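Local coordinates for MsStt7d protein (Micromonas, PDB 4IX3) that probably phosphorylates protein substrates with ATP, as the catalytic kinase domain of an algal homolog of the state transition kinase Stt7, at residues E66-N70 with D188-A192; R167-P171 with G209-Y215; Y204-G209 with L221-P226. Residue numbers count along the deposited sequence, not the author numbering.

Interaction 1: residues E66-N70 with D188-A192; sequences EMDVN and DLGAA. With MG (magnesium ion), chain E.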
ATOM      1  N   GLU B  66       5.033  -4.760  13.381  1.00 11.40           N
ATOM      2  CA  GLU B  66       3.813  -4.216  13.954  1.00 11.57           C
ATOM      3  C   GLU B  66       3.345  -5.078  15.125  1.00 10.39           C
ATOM      4  O   GLU B  66       2.910  -4.571  16.178  1.00 12.07           O
ATOM      5  CB  GLU B  66       2.725  -4.130  12.895  1.00 11.18           C
ATOM      6  CG  GLU B  66       1.424  -3.602  13.458  1.00 11.99           C
ATOM      7  CD  GLU B  66       0.406  -3.268  12.388  1.00 11.40           C
ATOM      8  OE1 GLU B  66       0.730  -3.502  11.192  1.00 12.25           O
ATOM      9  OE2 GLU B  66      -0.716  -2.844  12.741  1.00 13.09           O
ATOM     10  N   MET B  67       3.453  -6.394  14.991  1.00 11.35           N
ATOM     11  CA  MET B  67       3.100  -7.298  16.081  1.00 12.08           C
ATOM     12  C   MET B  67       3.980  -7.053  17.297  1.00 11.79           C
ATOM     13  O   MET B  67       3.417  -6.906  18.409  1.00 11.96           O
ATOM     14  CB  MET B  67       3.255  -8.736  15.578  1.00 11.68           C
ATOM     15  CG  MET B  67       2.915  -9.731  16.680  1.00 12.47           C
ATOM     16  SD  MET B  67       2.832 -11.463  16.064  1.00 14.43           S
ATOM     17  CE  MET B  67       4.550 -11.752  15.696  1.00 17.13           C
ATOM     18  N   ASP B  68       5.296  -7.028  17.102  1.00 11.55           N
ATOM     19  CA  ASP B  68       6.227  -6.835  18.208  1.00 12.45           C
ATOM     20  C   ASP B  68       5.912  -5.493  18.931  1.00 11.75           C
ATOM     21  O   ASP B  68       5.915  -5.412  20.193  1.00 12.68           O
ATOM     22  CB  ASP B  68       7.679  -6.766  17.718  1.00 14.84           C
ATOM     23  CG  ASP B  68       8.201  -8.086  17.154  1.00 20.47           C
ATOM     24  OD1 ASP B  68       7.639  -9.147  17.481  1.00 24.24           O
ATOM     25  OD2 ASP B  68       9.244  -8.046  16.430  1.00 23.67           O
ATOM     26  N   VAL B  69       5.738  -4.417  18.162  1.00 11.48           N
ATOM     27  CA  VAL B  69       5.486  -3.091  18.776  1.00 10.75           C
ATOM     28  C   VAL B  69       4.144  -3.155  19.501  1.00 10.53           C
ATOM     29  O   VAL B  69       4.015  -2.567  20.594  1.00 12.18           O
ATOM     30  CB  VAL B  69       5.547  -1.951  17.721  1.00 11.68           C
ATOM     31  CG1 VAL B  69       5.088  -0.625  18.332  1.00 13.09           C
ATOM     32  CG2 VAL B  69       6.941  -1.854  17.117  1.00 14.20           C
ATOM     33  N   ASN B  70       3.124  -3.836  18.973  1.00 11.50           N
ATOM     34  CA  ASN B  70       1.856  -3.982  19.704  1.00 11.00           C
ATOM     35  C   ASN B  70       2.023  -4.740  21.006  1.00 11.28           C
ATOM     36  O   ASN B  70       1.432  -4.343  21.996  1.00 11.48           O
ATOM     37  CB  ASN B  70       0.791  -4.668  18.859  1.00 12.52           C
ATOM     38  CG  ASN B  70      -0.035  -3.671  18.067  1.00  9.86           C
ATOM     39  OD1 ASN B  70      -1.011  -3.133  18.588  1.00 11.45           O
ATOM     40  ND2 ASN B  70       0.345  -3.423  16.813  1.00 11.30           N
ATOM     41  N   ASP B 188      -3.161   1.674  14.573  1.00 11.27           N
ATOM     42  CA  ASP B 188      -2.245   1.559  13.442  1.00 11.48           C
ATOM     43  C   ASP B 188      -0.793   1.870  13.828  1.00 11.67           C
ATOM     44  O   ASP B 188      -0.248   2.963  13.530  1.00 11.85           O
ATOM     45  CB  ASP B 188      -2.697   2.396  12.244  1.00 12.17           C
ATOM     46  CG  ASP B 188      -1.687   2.304  11.118  1.00 15.93           C
ATOM     47  OD1 ASP B 188      -0.965   1.263  11.027  1.00 14.42           O
ATOM     48  OD2 ASP B 188      -1.560   3.351  10.374  1.00 16.01           O
ATOM     49  N   LEU B 189      -0.146   0.894  14.466  1.00 10.89           N
ATOM     50  CA  LEU B 189       1.260   0.954  14.755  1.00 11.09           C
ATOM     51  C   LEU B 189       2.073   0.309  13.619  1.00 11.42           C
ATOM     52  O   LEU B 189       3.249  -0.031  13.789  1.00 12.03           O
ATOM     53  CB  LEU B 189       1.558   0.241  16.085  1.00 11.25           C
ATOM     54  CG  LEU B 189       0.986   0.939  17.314  1.00 11.36           C
ATOM     55  CD1 LEU B 189       0.827  -0.015  18.483  1.00 13.97           C
ATOM     56  CD2 LEU B 189       1.711   2.221  17.701  1.00 14.88           C
ATOM     57  N   GLY B 190       1.505   0.299  12.410  1.00 12.03           N
ATOM     58  CA  GLY B 190       2.186  -0.359  11.278  1.00 12.22           C
ATOM     59  C   GLY B 190       3.467   0.320  10.813  1.00 12.93           C
ATOM     60  O   GLY B 190       4.351  -0.302  10.236  1.00 16.19           O
ATOM     61  N   ALA B 191       3.603   1.619  11.080  1.00 13.04           N
ATOM     62  CA  ALA B 191       4.838   2.330  10.772  1.00 14.76           C
ATOM     63  C   ALA B 191       5.621   2.727  12.012  1.00 12.81           C
ATOM     64  O   ALA B 191       6.627   3.420  11.935  1.00 14.23           O
ATOM     65  CB  ALA B 191       4.555   3.579   9.947  1.00 21.82           C
ATOM     66  N   ALA B 192       5.159   2.273  13.176  1.00 11.97           N
ATOM     67  CA  ALA B 192       5.762   2.703  14.395  1.00 12.60           C
ATOM     68  C   ALA B 192       7.170   2.143  14.571  1.00 13.64           C
ATOM     69  O   ALA B 192       7.514   1.031  14.100  1.00 15.49           O
ATOM     70  CB  ALA B 192       4.894   2.277  15.562  1.00 12.70           C
TER
HETATM   71 MG    MG E 601      -0.619   3.839   8.598  1.00 18.83          MG
HETATM   72  O   HOH W   1      -1.324  -1.618  15.096  1.00 11.29           O
HETATM   73  O   HOH W   2      -2.088  -1.294  11.191  1.00 16.78           O
HETATM   74  O   HOH W   3       1.234   3.567   9.481  1.00 21.20           O
HETATM   75  O   HOH W   4      -0.661   1.725   8.289  1.00 24.32           O
HETATM   76  O   HOH W   5      -2.449   3.932   7.775  1.00 21.73           O
HETATM   77  O   HOH W   6       0.275   4.128   6.831  1.00 21.12           O
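Two carboxylates face each other: Glu66 OE2 lies 4.5 Å from Asp188 OD1, and water 2 eases the meeting by donating to both, at 2.6 Å from Glu66 OE2 and 2.8 Å from Asp188 OD1. Each acid is paid for elsewhere, since Glu66 forms a salt bridge with Lys50 while Asp188 OD2 binds magnesium at 2.1 Å. Asp188 OD1 accepts from Gly190 N at 3.0 Å, an Asx turn that shapes this DLG variant of the kinase DFG motif. A CB on Gly190 would clash with that carboxylate. Next to the polar groups, Leu189 points at the helix, its CD1 3.6 Å from Asn70 OD1, and Val69 CG1 packs 4.0 Å from Ala192 CB. Water 1 joins Glu66 OE2, Asn70 ND2 and Leu189 N. The intact Lys50–Glu66 pair and inward DLG aspartate are consistent with an active-like arrangement. Helix 59-76, the kinase C-helix, lies between the DLG loop and strands 84-90 and 106-112: Met67 touches Cys87 and Leu109, and Asn70 touches Phe84 and hydrogen-bonds Trp111.

Interaction 2: residues R167-P171 with G209-Y215; sequences RDVKP and GPADPRY. With MG (magnesium ion), chain E.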
ATOM      1  N   ARG B 167       4.478   7.507  14.290  1.00 11.55           N
ATOM      2  CA  ARG B 167       4.801   7.760  12.890  1.00 11.58           C
ATOM      3  C   ARG B 167       3.602   8.075  11.992  1.00 11.35           C
ATOM      4  O   ARG B 167       3.774   8.657  10.922  1.00 14.16           O
ATOM      5  CB  ARG B 167       5.586   6.579  12.308  1.00 13.13           C
ATOM      6  CG  ARG B 167       6.901   6.972  11.653  1.00 14.10           C
ATOM      7  CD  ARG B 167       7.199   6.096  10.447  1.00 23.74           C
ATOM      8  NE  ARG B 167       8.576   5.610  10.453  1.00 35.95           N
ATOM      9  CZ  ARG B 167       9.551   6.118   9.704  1.00 24.88           C
ATOM     10  NH1 ARG B 167       9.301   7.130   8.886  1.00 33.68           N
ATOM     11  NH2 ARG B 167      10.774   5.612   9.774  1.00 28.72           N
ATOM     12  N   ASP B 168       2.395   7.693  12.405  1.00 11.05           N
ATOM     13  CA  ASP B 168       1.227   7.894  11.526  1.00 10.76           C
ATOM     14  C   ASP B 168       0.055   8.495  12.282  1.00 10.77           C
ATOM     15  O   ASP B 168      -1.095   8.090  12.137  1.00 12.38           O
ATOM     16  CB  ASP B 168       0.826   6.572  10.819  1.00 12.62           C
ATOM     17  CG  ASP B 168      -0.010   6.793   9.555  1.00 12.74           C
ATOM     18  OD1 ASP B 168      -0.104   7.943   9.091  1.00 14.12           O
ATOM     19  OD2 ASP B 168      -0.598   5.803   9.049  1.00 13.98           O
ATOM     20  N   VAL B 169       0.396   9.501  13.088  1.00 10.67           N
ATOM     21  CA  VAL B 169      -0.648  10.221  13.825  1.00 10.00           C
ATOM     22  C   VAL B 169      -1.439  11.082  12.837  1.00 10.85           C
ATOM     23  O   VAL B 169      -0.854  11.866  12.050  1.00 11.59           O
ATOM     24  CB  VAL B 169       0.008  11.080  14.928  1.00 10.25           C
ATOM     25  CG1 VAL B 169      -1.006  12.023  15.557  1.00 11.56           C
ATOM     26  CG2 VAL B 169       0.652  10.185  15.978  1.00 10.74           C
ATOM     27  N   LYS B 170      -2.756  10.967  12.906  1.00 10.64           N
ATOM     28  CA  LYS B 170      -3.654  11.736  12.055  1.00 10.38           C
ATOM     29  C   LYS B 170      -5.079  11.433  12.516  1.00  8.96           C
ATOM     30  O   LYS B 170      -5.299  10.411  13.180  1.00 10.30           O
ATOM     31  CB  LYS B 170      -3.478  11.437  10.530  1.00 11.57           C
ATOM     32  CG  LYS B 170      -3.622   9.941  10.207  1.00 11.47           C
ATOM     33  CD  LYS B 170      -3.205   9.718   8.766  1.00 14.08           C
ATOM     34  CE  LYS B 170      -3.328   8.266   8.323  1.00 14.73           C
ATOM     35  NZ  LYS B 170      -2.267   7.944   7.326  1.00 14.06           N
ATOM     36  N   PRO B 171      -6.059  12.253  12.142  1.00 10.37           N
ATOM     37  CA  PRO B 171      -7.438  11.984  12.530  1.00 10.97           C
ATOM     38  C   PRO B 171      -7.967  10.598  12.109  1.00 10.68           C
ATOM     39  O   PRO B 171      -8.741   9.979  12.853  1.00 11.38           O
ATOM     40  CB  PRO B 171      -8.206  13.164  11.915  1.00 13.13           C
ATOM     41  CG  PRO B 171      -7.187  14.291  11.940  1.00 12.71           C
ATOM     42  CD  PRO B 171      -5.925  13.584  11.486  1.00 11.55           C
ATOM     43  N   GLY B 209      11.237   7.189   5.703  1.00 30.39           N
ATOM     44  CA  GLY B 209      10.402   5.946   5.805  1.00 27.48           C
ATOM     45  C   GLY B 209       9.068   6.284   5.174  1.00 23.97           C
ATOM     46  O   GLY B 209       8.964   7.385   4.607  1.00 24.73           O
ATOM     47  N   PRO B 210       8.015   5.455   5.417  1.00 21.75           N
ATOM     48  CA  PRO B 210       6.680   5.741   4.861  1.00 21.24           C
ATOM     49  C   PRO B 210       6.238   6.933   5.712  1.00 22.07           C
ATOM     50  O   PRO B 210       6.745   7.161   6.811  1.00 26.22           O
ATOM     51  CB  PRO B 210       5.878   4.461   5.163  1.00 27.78           C
ATOM     52  CG  PRO B 210       6.537   3.964   6.413  1.00 25.39           C
ATOM     53  CD  PRO B 210       7.987   4.346   6.384  1.00 23.06           C
ATOM     54  N   ALA B 211       5.452   7.809   5.137  1.00 20.58           N
ATOM     55  CA  ALA B 211       4.999   8.946   5.899  1.00 17.87           C
ATOM     56  C   ALA B 211       3.781   9.311   5.102  1.00 18.36           C
ATOM     57  O   ALA B 211       3.792   9.269   3.861  1.00 20.32           O
ATOM     58  CB  ALA B 211       6.040  10.089   5.899  1.00 20.30           C
ATOM     59  N   ASP B 212       2.743   9.733   5.807  1.00 14.57           N
ATOM     60  CA  ASP B 212       1.621  10.314   5.129  1.00 13.69           C
ATOM     61  C   ASP B 212       2.024  11.774   4.874  1.00 15.03           C
ATOM     62  O   ASP B 212       2.286  12.505   5.822  1.00 14.41           O
ATOM     63  CB  ASP B 212       0.422  10.254   6.069  1.00 13.01           C
ATOM     64  CG  ASP B 212      -0.853  10.687   5.399  1.00 11.98           C
ATOM     65  OD1 ASP B 212      -0.784  11.686   4.643  1.00 12.77           O
ATOM     66  OD2 ASP B 212      -1.948  10.150   5.710  1.00 12.65           O
ATOM     67  N   PRO B 213       2.134  12.203   3.596  1.00 14.50           N
ATOM     68  CA  PRO B 213       2.632  13.546   3.319  1.00 15.81           C
ATOM     69  C   PRO B 213       1.758  14.647   3.905  1.00 15.27           C
ATOM     70  O   PRO B 213       2.220  15.769   4.146  1.00 16.33           O
ATOM     71  CB  PRO B 213       2.698  13.611   1.796  1.00 19.52           C
ATOM     72  CG  PRO B 213       1.847  12.495   1.326  1.00 19.09           C
ATOM     73  CD  PRO B 213       1.785  11.437   2.382  1.00 14.68           C
ATOM     74  N   ARG B 214       0.488  14.361   4.153  1.00 13.94           N
ATOM     75  CA  ARG B 214      -0.398  15.374   4.698  1.00 14.11           C
ATOM     76  C   ARG B 214      -0.056  15.721   6.155  1.00 15.15           C
ATOM     77  O   ARG B 214      -0.408  16.828   6.611  1.00 14.60           O
ATOM     78  CB  ARG B 214      -1.840  14.876   4.637  1.00 13.52           C
ATOM     79  CG  ARG B 214      -2.346  14.593   3.217  1.00 14.66           C
ATOM     80  CD  ARG B 214      -3.728  13.985   3.231  1.00 15.64           C
ATOM     81  NE  ARG B 214      -3.621  12.663   3.852  1.00 14.66           N
ATOM     82  CZ  ARG B 214      -4.656  11.924   4.221  1.00 14.74           C
ATOM     83  NH1 ARG B 214      -5.885  12.347   3.987  1.00 17.83           N
ATOM     84  NH2 ARG B 214      -4.431  10.769   4.870  1.00 16.62           N
ATOM     85  N   TYR B 215       0.575  14.786   6.862  1.00 12.87           N
ATOM     86  CA  TYR B 215       0.809  14.874   8.300  1.00 11.53           C
ATOM     87  C   TYR B 215       2.274  14.789   8.639  1.00 13.16           C
ATOM     88  O   TYR B 215       2.638  14.623   9.797  1.00 14.29           O
ATOM     89  CB  TYR B 215       0.015  13.790   9.030  1.00 11.31           C
ATOM     90  CG  TYR B 215      -1.482  13.984   8.829  1.00  9.76           C
ATOM     91  CD1 TYR B 215      -2.177  14.927   9.623  1.00 11.03           C
ATOM     92  CD2 TYR B 215      -2.198  13.329   7.812  1.00 11.48           C
ATOM     93  CE1 TYR B 215      -3.514  15.153   9.434  1.00 11.55           C
ATOM     94  CE2 TYR B 215      -3.532  13.569   7.608  1.00 10.35           C
ATOM     95  CZ  TYR B 215      -4.214  14.484   8.432  1.00 10.69           C
ATOM     96  OH  TYR B 215      -5.539  14.742   8.197  1.00 12.38           O
TER
HETATM   97 MG    MG E 601      -0.619   3.839   8.598  1.00 18.83          MG
HETATM   98  O   HOH W   7       3.053  10.212   8.739  1.00 19.12           O
HETATM   99  O   HOH W   8       3.868   6.591   8.428  1.00 34.75           O
HETATM  100  O   HOH W   3       1.234   3.567   9.481  1.00 21.20           O
HETATM  101  O   HOH W   4      -0.661   1.725   8.289  1.00 24.32           O
HETATM  102  O   HOH W   5      -2.449   3.932   7.775  1.00 21.73           O
HETATM  103  O   HOH W   6       0.275   4.128   6.831  1.00 21.12           O
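Lys170 NZ is held between two aspartates, forming salt bridges with Asp168 OD1 and Asp212 OD2, both at 2.8 Å. Within 209-215, Arg214 extends the network: its NH2 reaches Asp212 OD2 at 2.7 Å, while Asp212 OD1 closes an Asx turn by accepting from Arg214 N at 3.0 Å. The lysine offsets the closeness of Asp168 OD1 and Asp212 OD2, 4.4 Å apart, and Asp168 OD2, which receives a weaker 3.2 Å bond from Lys170 NZ, binds magnesium at 2.0 Å. Residues 167-171 belong to the kinase catalytic loop, with Arg167 and Asp168 ending its HRD motif, and 209-215 is the part of the activation segment that runs beside it. Water 7 bridges Arg167 O and Asp212 N. Towards Gly209, Arg167 NH1 makes a weak 3.3 Å hydrogen bond to Pro210 O. At the other end Tyr215, hydrogen-bonded through its hydroxyl to Gln259, lays one ring face against Lys170 CB, a CH-pi contact 3.5 Å from the centroid, and Pro171 CD sits 3.5 Å from Tyr215 CE1.

Interaction 3: residues Y204-G209 with L221-P226; sequences YYPGDG and LYLLPP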
ATOM      1  N   TYR B 204      13.463   1.141  12.812  1.00 21.24           N
ATOM      2  CA  TYR B 204      14.117   2.398  13.155  1.00 21.11           C
ATOM      3  C   TYR B 204      15.446   2.458  12.412  1.00 25.80           C
ATOM      4  O   TYR B 204      16.311   1.630  12.641  1.00 29.87           O
ATOM      5  CB  TYR B 204      14.358   2.376  14.654  1.00 22.79           C
ATOM      6  CG  TYR B 204      14.855   3.666  15.275  1.00 20.26           C
ATOM      7  CD1 TYR B 204      14.284   4.891  14.927  1.00 19.28           C
ATOM      8  CD2 TYR B 204      15.875   3.657  16.203  1.00 19.03           C
ATOM      9  CE1 TYR B 204      14.687   6.068  15.549  1.00 19.69           C
ATOM     10  CE2 TYR B 204      16.312   4.828  16.830  1.00 19.92           C
ATOM     11  CZ  TYR B 204      15.688   6.031  16.525  1.00 20.28           C
ATOM     12  OH  TYR B 204      16.049   7.217  17.171  1.00 24.57           O
ATOM     13  N   TYR B 205      15.579   3.393  11.479  1.00 26.07           N
ATOM     14  CA  TYR B 205      16.690   3.385  10.513  1.00 29.95           C
ATOM     15  C   TYR B 205      16.908   4.820  10.041  1.00 28.41           C
ATOM     16  O   TYR B 205      15.959   5.612  10.137  1.00 31.39           O
ATOM     17  CB  TYR B 205      16.372   2.432   9.340  1.00 31.44           C
ATOM     18  CG  TYR B 205      14.962   2.599   8.789  1.00 28.91           C
ATOM     19  CD1 TYR B 205      14.664   3.627   7.892  1.00 33.64           C
ATOM     20  CD2 TYR B 205      13.909   1.781   9.223  1.00 34.19           C
ATOM     21  CE1 TYR B 205      13.380   3.787   7.399  1.00 33.42           C
ATOM     22  CE2 TYR B 205      12.613   1.960   8.760  1.00 30.10           C
ATOM     23  CZ  TYR B 205      12.353   2.967   7.844  1.00 33.61           C
ATOM     24  OH  TYR B 205      11.075   3.187   7.354  1.00 38.00           O
ATOM     25  N   PRO B 206      18.132   5.173   9.566  1.00 35.29           N
ATOM     26  CA  PRO B 206      18.313   6.533   9.070  1.00 33.57           C
ATOM     27  C   PRO B 206      17.623   6.662   7.725  1.00 28.82           C
ATOM     28  O   PRO B 206      17.556   5.687   6.953  1.00 34.57           O
ATOM     29  CB  PRO B 206      19.831   6.686   8.884  1.00 34.67           C
ATOM     30  CG  PRO B 206      20.448   5.489   9.524  1.00 37.71           C
ATOM     31  CD  PRO B 206      19.393   4.414   9.576  1.00 32.05           C
ATOM     32  N   GLY B 207      17.147   7.871   7.437  1.00 32.22           N
ATOM     33  CA  GLY B 207      16.564   8.158   6.129  1.00 35.20           C
ATOM     34  C   GLY B 207      15.052   8.118   6.092  1.00 34.82           C
ATOM     35  O   GLY B 207      14.389   7.756   7.083  1.00 30.86           O
ATOM     36  N   ASP B 208      14.487   8.523   4.959  1.00 31.40           N
ATOM     37  CA  ASP B 208      13.040   8.590   4.802  1.00 32.14           C
ATOM     38  C   ASP B 208      12.418   7.210   5.084  1.00 31.85           C
ATOM     39  O   ASP B 208      13.041   6.170   4.774  1.00 32.04           O
ATOM     40  CB  ASP B 208      12.603   9.209   3.452  1.00 30.69           C
ATOM     41  CG  ASP B 208      13.097  10.678   3.243  1.00 29.36           C
ATOM     42  OD1 ASP B 208      13.427  11.365   4.231  1.00 30.79           O
ATOM     43  OD2 ASP B 208      13.106  11.208   2.100  1.00 34.52           O
ATOM     44  N   GLY B 209      11.237   7.189   5.703  1.00 30.39           N
ATOM     45  CA  GLY B 209      10.402   5.946   5.805  1.00 27.48           C
ATOM     46  C   GLY B 209       9.068   6.284   5.174  1.00 23.97           C
ATOM     47  O   GLY B 209       8.964   7.385   4.607  1.00 24.73           O
ATOM     48  N   LEU B 221      10.547  13.581   6.279  1.00 21.72           N
ATOM     49  CA  LEU B 221       9.829  12.324   6.082  1.00 24.22           C
ATOM     50  C   LEU B 221      10.481  11.156   6.849  1.00 23.15           C
ATOM     51  O   LEU B 221      10.063  10.004   6.735  1.00 31.55           O
ATOM     52  CB  LEU B 221       9.647  12.042   4.579  1.00 24.31           C
ATOM     53  CG  LEU B 221       8.974  13.198   3.844  1.00 27.77           C
ATOM     54  CD1 LEU B 221       8.955  12.820   2.367  1.00 30.17           C
ATOM     55  CD2 LEU B 221       7.597  13.559   4.394  1.00 29.06           C
ATOM     56  N   TYR B 222      11.482  11.449   7.663  1.00 22.61           N
ATOM     57  CA  TYR B 222      12.283  10.461   8.381  1.00 22.35           C
ATOM     58  C   TYR B 222      12.087  10.551   9.903  1.00 22.84           C
ATOM     59  O   TYR B 222      11.621  11.576  10.416  1.00 21.28           O
ATOM     60  CB  TYR B 222      13.774  10.709   8.090  1.00 25.62           C
ATOM     61  CG  TYR B 222      14.248  12.136   8.432  1.00 23.46           C
ATOM     62  CD1 TYR B 222      14.541  12.509   9.757  1.00 25.15           C
ATOM     63  CD2 TYR B 222      14.356  13.110   7.434  1.00 23.14           C
ATOM     64  CE1 TYR B 222      14.924  13.807  10.074  1.00 24.22           C
ATOM     65  CE2 TYR B 222      14.756  14.406   7.742  1.00 21.23           C
ATOM     66  CZ  TYR B 222      15.030  14.745   9.052  1.00 23.79           C
ATOM     67  OH  TYR B 222      15.432  16.045   9.273  1.00 25.77           O
ATOM     68  N   LEU B 223      12.539   9.532  10.634  1.00 23.76           N
ATOM     69  CA  LEU B 223      12.745   9.601  12.080  1.00 22.63           C
ATOM     70  C   LEU B 223      14.181   9.967  12.405  1.00 23.38           C
ATOM     71  O   LEU B 223      14.426  10.863  13.218  1.00 23.36           O
ATOM     72  CB  LEU B 223      12.333   8.308  12.798  1.00 20.85           C
ATOM     73  CG  LEU B 223      10.847   7.964  12.718  1.00 19.71           C
ATOM     74  CD1 LEU B 223      10.544   6.737  13.554  1.00 18.58           C
ATOM     75  CD2 LEU B 223       9.978   9.126  13.193  1.00 18.45           C
ATOM     76  N   LEU B 224      15.138   9.359  11.714  1.00 23.67           N
ATOM     77  CA  LEU B 224      16.549   9.720  11.879  1.00 23.61           C
ATOM     78  C   LEU B 224      16.976  10.263  10.526  1.00 29.27           C
ATOM     79  O   LEU B 224      16.580   9.695   9.501  1.00 29.95           O
ATOM     80  CB  LEU B 224      17.405   8.484  12.142  1.00 26.62           C
ATOM     81  CG  LEU B 224      17.195   7.837  13.501  1.00 26.10           C
ATOM     82  CD1 LEU B 224      17.933   6.507  13.629  1.00 26.86           C
ATOM     83  CD2 LEU B 224      17.529   8.801  14.632  1.00 32.19           C
ATOM     84  N   PRO B 225      17.676  11.422  10.500  1.00 29.01           N
ATOM     85  CA  PRO B 225      18.140  11.972   9.234  1.00 33.56           C
ATOM     86  C   PRO B 225      19.228  11.080   8.616  1.00 39.23           C
ATOM     87  O   PRO B 225      20.000  10.434   9.337  1.00 37.69           O
ATOM     88  CB  PRO B 225      18.702  13.322   9.664  1.00 38.79           C
ATOM     89  CG  PRO B 225      19.303  13.052  11.006  1.00 34.78           C
ATOM     90  CD  PRO B 225      18.318  12.093  11.648  1.00 29.51           C
ATOM     91  N   PRO B 226      19.244  10.996   7.278  1.00 48.96           N
ATOM     92  CA  PRO B 226      20.309  10.355   6.515  1.00 40.94           C
ATOM     93  C   PRO B 226      21.727  10.461   7.072  1.00 44.51           C
ATOM     94  O   PRO B 226      22.445   9.455   7.097  1.00 43.33           O
ATOM     95  CB  PRO B 226      20.199  11.044   5.162  1.00 32.75           C
ATOM     96  CG  PRO B 226      18.716  11.119   5.006  1.00 45.94           C
ATOM     97  CD  PRO B 226      18.124  11.340   6.382  1.00 54.12           C
TER
HETATM   98  O   HOH W   9      13.883   7.238   9.696  1.00 79.03           O
HETATM   99  O   HOH W  10      12.585  14.038   4.267  1.00 25.35           O
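Tyr204 spreads one face of its ring over Leu224, whose CD1 stands 3.9 Å from the ring centroid in a CH-pi contact, while Leu223 CB approaches the ring edge, 4.3 Å from Tyr204 CE1. Leu239 and His243 of helix 236-243 also touch Leu224, which is buried. Beyond this apolar end the two parts of this loop are held by their backbones. Gly207 N donates to Leu224 O at 2.8 Å, and Gly209 N donates to Leu221 O at 3.2 Å. Both glycines suit their places: Gly207 has a positive phi of 99°, and a CB on Gly209 would run into Tyr205 OH. Beside these bonds water 9 accepts from Leu223 N at 2.8 Å and lies 2.7 Å from Tyr205 O and from Gly207 O. At the exposed end water 10 accepts a hydrogen bond from Leu221 N (2.9 Å) and donates one to Asp208 OD1 (2.8 Å). Pro226 CD rests 3.6 Å from Gly207 CA at the exposed margin. Arg323 hydrogen-bonds the carbonyls of Tyr222 and Leu223 from outside. The outer part of the activation segment, 204-209, thus runs back beside the chain just after what is probably the APE-like position, next to the probable P+1 loop, in the C-lobe of a protein kinase.

The contacts follow one path from magnesium through a single kinase domain. Interactions 1 and 2 have centres about 14 Å apart and meet at the metal, where each supplies one aspartate; about 13 Å separates the centres of interactions 2 and 3, which share Gly209. Centres of 1 and 3 are about 17 Å apart, nearest atoms about 5 Å, without touching. Along the chain come 66-70, 167-171, 188-192, 204-215 and 221-226, so 2 crosses 1 and 3. In space they link the C-helix to the DLG and catalytic loops, then to the outer activation segment and the chain following it, and Arg167, touching Ala191, Tyr205 and Leu223, ties interaction 2 to both others. The second subunit packs against 2 and 3.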